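Local coordinates for protein LysR family transcriptional regulator (Vibrio vulnificus, PDB 5FHK) that probably acts as a DNA-binding transcription factor of the LysR family that regulates virulence genes, represented here by its regulatory domain, at residues Gly28-Ser31 and Asn37-Leu40; Ile79-Pro84 and Val155-Tyr160. All coordinates share one frame; numbering follows the deposited sequence.

Interaction 1: Gly28-Ser31 and Asn37-Leu40; sequences GFMS and NIEL
Ile38 lies against two neighbouring side chains of helix 18-32, Phe29 and Met30, and meets each with a different carbon of the same branch. The methyl Ile38 CD1 approaches the ring of Phe29 obliquely and stops 4.1 Å from Phe29 CE2. The carbon before it, Ile38 CG1, passes Met30 CG at the same separation, 4.1 Å, the two side chains running at a slant to each other. Ile38 holds CG1 opposite its own carbonyl carbon (chi1 -57°), and this turns the longer branch out of the strand toward the helix. The segments belong to a beta-alpha-beta unit in which strand 9-14, helix 18-32 and strand 38-43 follow one another, the two strands being parallel neighbours in the sheet of the LysR substrate-binding domain, a periplasmic-binding-protein-like fold. Ile38 also rests on Ile9 and Ile11 of strand 9-14. The Phe29 ring also meets Phe197 of helix 192-204 edge-to-face. Met30 packs on Phe131 of the second subunit, and its backbone O accepts a hydrogen bond from Arg130 NH2 of that subunit, while Ile38 to Leu40 pair in parallel with a strand of the same neighbour.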
loop_
_atom_site.group_PDB
_atom_site.type_symbol
_atom_site.label_atom_id
_atom_site.label_comp_id
_atom_site.label_asym_id
_atom_site.label_seq_id
_atom_site.Cartn_x
_atom_site.Cartn_y
_atom_site.Cartn_z
ATOM N N GLY A 28 7.422 15.104 -9.406
ATOM C CA GLY A 28 8.071 16.301 -9.921
ATOM C C GLY A 28 9.089 15.981 -10.995
ATOM O O GLY A 28 9.245 16.732 -11.958
ATOM N N PHE A 29 9.775 14.846 -10.867
ATOM C CA PHE A 29 10.753 14.495 -11.878
ATOM C C PHE A 29 10.067 14.137 -13.186
ATOM O O PHE A 29 10.468 14.604 -14.261
ATOM C CB PHE A 29 11.621 13.346 -11.382
ATOM C CG PHE A 29 12.504 12.765 -12.444
ATOM C CD1 PHE A 29 13.701 13.363 -12.761
ATOM C CD2 PHE A 29 12.101 11.658 -13.169
ATOM C CE1 PHE A 29 14.499 12.833 -13.734
ATOM C CE2 PHE A 29 12.903 11.119 -14.158
ATOM C CZ PHE A 29 14.102 11.702 -14.441
ATOM N N MET A 30 9.039 13.289 -13.109
ATOM C CA MET A 30 8.323 12.870 -14.309
ATOM C C MET A 30 7.706 14.065 -15.001
ATOM O O MET A 30 7.580 14.096 -16.232
ATOM C CB MET A 30 7.228 11.866 -13.945
ATOM C CG MET A 30 7.771 10.491 -13.535
ATOM S SD MET A 30 6.490 9.227 -13.478
ATOM C CE MET A 30 5.844 9.421 -11.824
ATOM N N SER A 31 7.246 15.013 -14.199
ATOM C CA SER A 31 6.703 16.252 -14.699
ATOM C C SER A 31 7.741 17.003 -15.518
ATOM O O SER A 31 7.425 17.537 -16.583
ATOM C CB SER A 31 6.229 17.075 -13.507
ATOM O OG SER A 31 5.193 17.917 -13.868
ATOM N N ASN A 37 10.705 7.363 -18.949
ATOM C CA ASN A 37 9.785 6.398 -18.348
ATOM C C ASN A 37 10.387 5.811 -17.078
ATOM O O ASN A 37 11.599 5.561 -17.013
ATOM C CB ASN A 37 9.443 5.257 -19.319
ATOM C CG ASN A 37 8.846 5.750 -20.640
ATOM O OD1 ASN A 37 7.886 6.527 -20.663
ATOM N ND2 ASN A 37 9.425 5.293 -21.756
ATOM N N ILE A 38 9.526 5.545 -16.088
ATOM C CA ILE A 38 9.921 4.964 -14.806
ATOM C C ILE A 38 9.195 3.641 -14.597
ATOM O O ILE A 38 7.987 3.548 -14.833
ATOM C CB ILE A 38 9.602 5.906 -13.629
ATOM C CG1 ILE A 38 10.287 7.252 -13.818
ATOM C CG2 ILE A 38 9.988 5.238 -12.295
ATOM C CD1 ILE A 38 11.703 7.251 -13.351
ATOM N N GLU A 39 9.930 2.626 -14.150
ATOM C CA GLU A 39 9.357 1.400 -13.599
ATOM C C GLU A 39 9.771 1.337 -12.137
ATOM O O GLU A 39 10.970 1.397 -11.833
ATOM C CB GLU A 39 9.844 0.140 -14.341
ATOM C CG GLU A 39 9.070 -0.165 -15.635
ATOM C CD GLU A 39 9.438 -1.519 -16.245
ATOM O OE1 GLU A 39 10.185 -2.286 -15.582
ATOM O OE2 GLU A 39 9.009 -1.804 -17.399
ATOM N N LEU A 40 8.786 1.217 -11.241
ATOM C CA LEU A 40 8.999 1.307 -9.800
ATOM C C LEU A 40 8.534 0.032 -9.096
ATOM O O LEU A 40 7.414 -0.442 -9.322
ATOM C CB LEU A 40 8.248 2.512 -9.238
ATOM C CG LEU A 40 8.148 2.637 -7.714
ATOM C CD1 LEU A 40 9.534 2.608 -7.118
ATOM C CD2 LEU A 40 7.480 3.939 -7.368
#

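Interaction 2: Ile79-Pro84 and Val155-Tyr160; sequences ILVASP and VMIKEY
The CD1 methyl of Ile157 rests against both methyls of Val81, 3.7 Å from Val81 CG2 and 3.8 Å from Val81 CG1. The ends of the two side chains meet head-on, and this is the tight part of the contact. The fit to Ile79 is slacker: Ile79 CG1 lies 4.2 Å from Ile157 CD1, and here the two chains pass alongside, pointing opposite ways. One methyl of Ile157 therefore touches two strand residues that stand two positions apart on the same side of strand 68-82. Rotation about CA-CB places CG1 of Ile157 between its backbone N and carbonyl carbon (chi1 47°), and the extended chi2 of 172° carries CD1 outward to the strand. In the LysR substrate-binding domain, with its periplasmic-binding-protein-like fold, the contact joins a long strand of the mixed sheet to the N-terminal end of helix 158-163, where Ile157 is the N-cap residue. Strand 149-153, antiparallel to strand 68-82, lies alongside: Val81 touches Thr150, and Ile157 touches Met152 as well as Arg140 of helix 136-144. Charged residues of the segment 155-160 lie away from this apolar meeting point. Lys158 is exposed to solvent, and its amino end points off from the strand. The partly exposed Glu159 instead forms a salt bridge through OE2 with Arg20 NH2, and Arg20 NH1 also donates a hydrogen bond to Val155 O. Just past the strand, Ser83 caps the next helix, its OG hydrogen-bonded to Tyr86 N.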
loop_
_atom_site.group_PDB
_atom_site.type_symbol
_atom_site.label_atom_id
_atom_site.label_comp_id
_atom_site.label_asym_id
_atom_site.label_seq_id
_atom_site.Cartn_x
_atom_site.Cartn_y
_atom_site.Cartn_z
ATOM N N ILE A 79 7.130 5.687 16.356
ATOM C CA ILE A 79 6.590 6.146 17.628
ATOM C C ILE A 79 5.294 5.399 17.893
ATOM O O ILE A 79 4.620 4.927 16.974
ATOM C CB ILE A 79 6.319 7.661 17.642
ATOM C CG1 ILE A 79 5.259 7.998 16.602
ATOM C CG2 ILE A 79 7.611 8.462 17.322
ATOM C CD1 ILE A 79 4.980 9.464 16.519
ATOM N N LEU A 80 4.932 5.329 19.163
ATOM C CA LEU A 80 3.725 4.634 19.588
ATOM C C LEU A 80 2.563 5.611 19.577
ATOM O O LEU A 80 2.709 6.739 20.057
ATOM C CB LEU A 80 3.925 4.051 20.983
ATOM C CG LEU A 80 5.026 2.988 21.117
ATOM C CD1 LEU A 80 5.347 2.700 22.603
ATOM C CD2 LEU A 80 4.630 1.707 20.396
ATOM N N VAL A 81 1.424 5.192 19.003
ATOM C CA VAL A 81 0.210 6.005 18.969
ATOM C C VAL A 81 -1.036 5.141 19.161
ATOM O O VAL A 81 -0.995 3.913 19.066
ATOM C CB VAL A 81 0.059 6.829 17.660
ATOM C CG1 VAL A 81 1.162 7.855 17.546
ATOM C CG2 VAL A 81 0.050 5.911 16.405
ATOM N N ALA A 82 -2.155 5.817 19.456
ATOM C CA ALA A 82 -3.491 5.234 19.555
ATOM C C ALA A 82 -4.509 6.362 19.375
ATOM O O ALA A 82 -4.192 7.540 19.573
ATOM C CB ALA A 82 -3.696 4.513 20.898
ATOM N N SER A 83 -5.739 6.007 19.014
ATOM C CA SER A 83 -6.755 7.052 18.853
ATOM C C SER A 83 -7.197 7.600 20.215
ATOM O O SER A 83 -6.980 6.972 21.247
ATOM C CB SER A 83 -7.958 6.517 18.078
ATOM O OG SER A 83 -8.834 5.805 18.930
ATOM N N PRO A 84 -7.755 8.815 20.253
ATOM C CA PRO A 84 -8.325 9.316 21.521
ATOM C C PRO A 84 -9.407 8.416 22.081
ATOM O O PRO A 84 -9.529 8.288 23.305
ATOM C CB PRO A 84 -8.878 10.694 21.132
ATOM C CG PRO A 84 -7.979 11.125 19.997
ATOM C CD PRO A 84 -7.649 9.872 19.237
ATOM N N VAL A 155 6.542 9.788 9.900
ATOM C CA VAL A 155 6.156 10.457 8.653
ATOM C C VAL A 155 4.781 10.008 8.161
ATOM O O VAL A 155 4.080 10.769 7.487
ATOM C CB VAL A 155 7.233 10.243 7.572
ATOM C CG1 VAL A 155 7.238 8.800 7.075
ATOM C CG2 VAL A 155 7.020 11.210 6.418
ATOM N N MET A 156 4.360 8.785 8.483
ATOM C CA MET A 156 3.071 8.308 7.993
ATOM C C MET A 156 1.876 8.836 8.794
ATOM O O MET A 156 0.735 8.709 8.331
ATOM C CB MET A 156 3.035 6.779 8.005
ATOM C CG MET A 156 3.765 6.068 6.845
ATOM S SD MET A 156 3.565 4.244 7.002
ATOM C CE MET A 156 1.771 4.084 7.174
ATOM N N ILE A 157 2.096 9.413 9.974
ATOM C CA ILE A 157 0.982 9.782 10.835
ATOM C C ILE A 157 1.123 11.190 11.402
ATOM O O ILE A 157 0.434 11.541 12.368
ATOM C CB ILE A 157 0.831 8.763 11.978
ATOM C CG1 ILE A 157 2.182 8.485 12.621
ATOM C CG2 ILE A 157 0.174 7.483 11.471
ATOM C CD1 ILE A 157 2.105 7.639 13.861
ATOM N N LYS A 158 1.992 12.013 10.798
ATOM C CA LYS A 158 2.244 13.329 11.380
ATOM C C LYS A 158 1.023 14.237 11.267
ATOM O O LYS A 158 0.731 14.992 12.199
ATOM C CB LYS A 158 3.476 13.982 10.754
ATOM C CG LYS A 158 3.344 14.478 9.335
ATOM C CD LYS A 158 4.666 15.165 8.929
ATOM C CE LYS A 158 5.868 14.314 9.405
ATOM N NZ LYS A 158 7.082 14.433 8.541
ATOM N N GLU A 159 0.282 14.163 10.156
ATOM C CA GLU A 159 -0.969 14.918 10.068
ATOM C C GLU A 159 -1.986 14.426 11.098
ATOM O O GLU A 159 -2.703 15.233 11.701
ATOM C CB GLU A 159 -1.535 14.872 8.641
ATOM C CG GLU A 159 -2.397 13.673 8.273
ATOM C CD GLU A 159 -1.643 12.616 7.443
ATOM O OE1 GLU A 159 -0.429 12.390 7.685
ATOM O OE2 GLU A 159 -2.275 11.993 6.560
ATOM N N TYR A 160 -2.019 13.110 11.366
ATOM C CA TYR A 160 -2.900 12.584 12.415
ATOM C C TYR A 160 -2.524 13.120 13.789
ATOM O O TYR A 160 -3.399 13.372 14.631
ATOM C CB TYR A 160 -2.860 11.057 12.444
ATOM C CG TYR A 160 -3.439 10.392 11.234
ATOM C CD1 TYR A 160 -2.669 10.188 10.082
ATOM C CD2 TYR A 160 -4.760 9.939 11.240
ATOM C CE1 TYR A 160 -3.221 9.579 8.957
ATOM C CE2 TYR A 160 -5.309 9.331 10.139
ATOM C CZ TYR A 160 -4.541 9.150 9.000
ATOM O OH TYR A 160 -5.123 8.553 7.914
#

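Overall arrangement
Both contacts are buried and wholly apolar, strand residues meeting a helix in interaction 1 and the residue that precedes a helix in interaction 2. Both reach the same mixed sheet, but they hold different elements of it. Their centres lie about 30 Å apart and their nearest atoms about 15 Å. Interaction 1 joins elements close in sequence, within one beta-alpha-beta unit, and sits farther from the centre of the chain, where the second subunit adds packing and polar bonds. Interaction 2 brings together segments separated by 70 residues and involves no other protein chain of the assembly. An aromatic ring and a methionine receive the isoleucine in interaction 1, whereas in interaction 2 only branched aliphatic side chains meet.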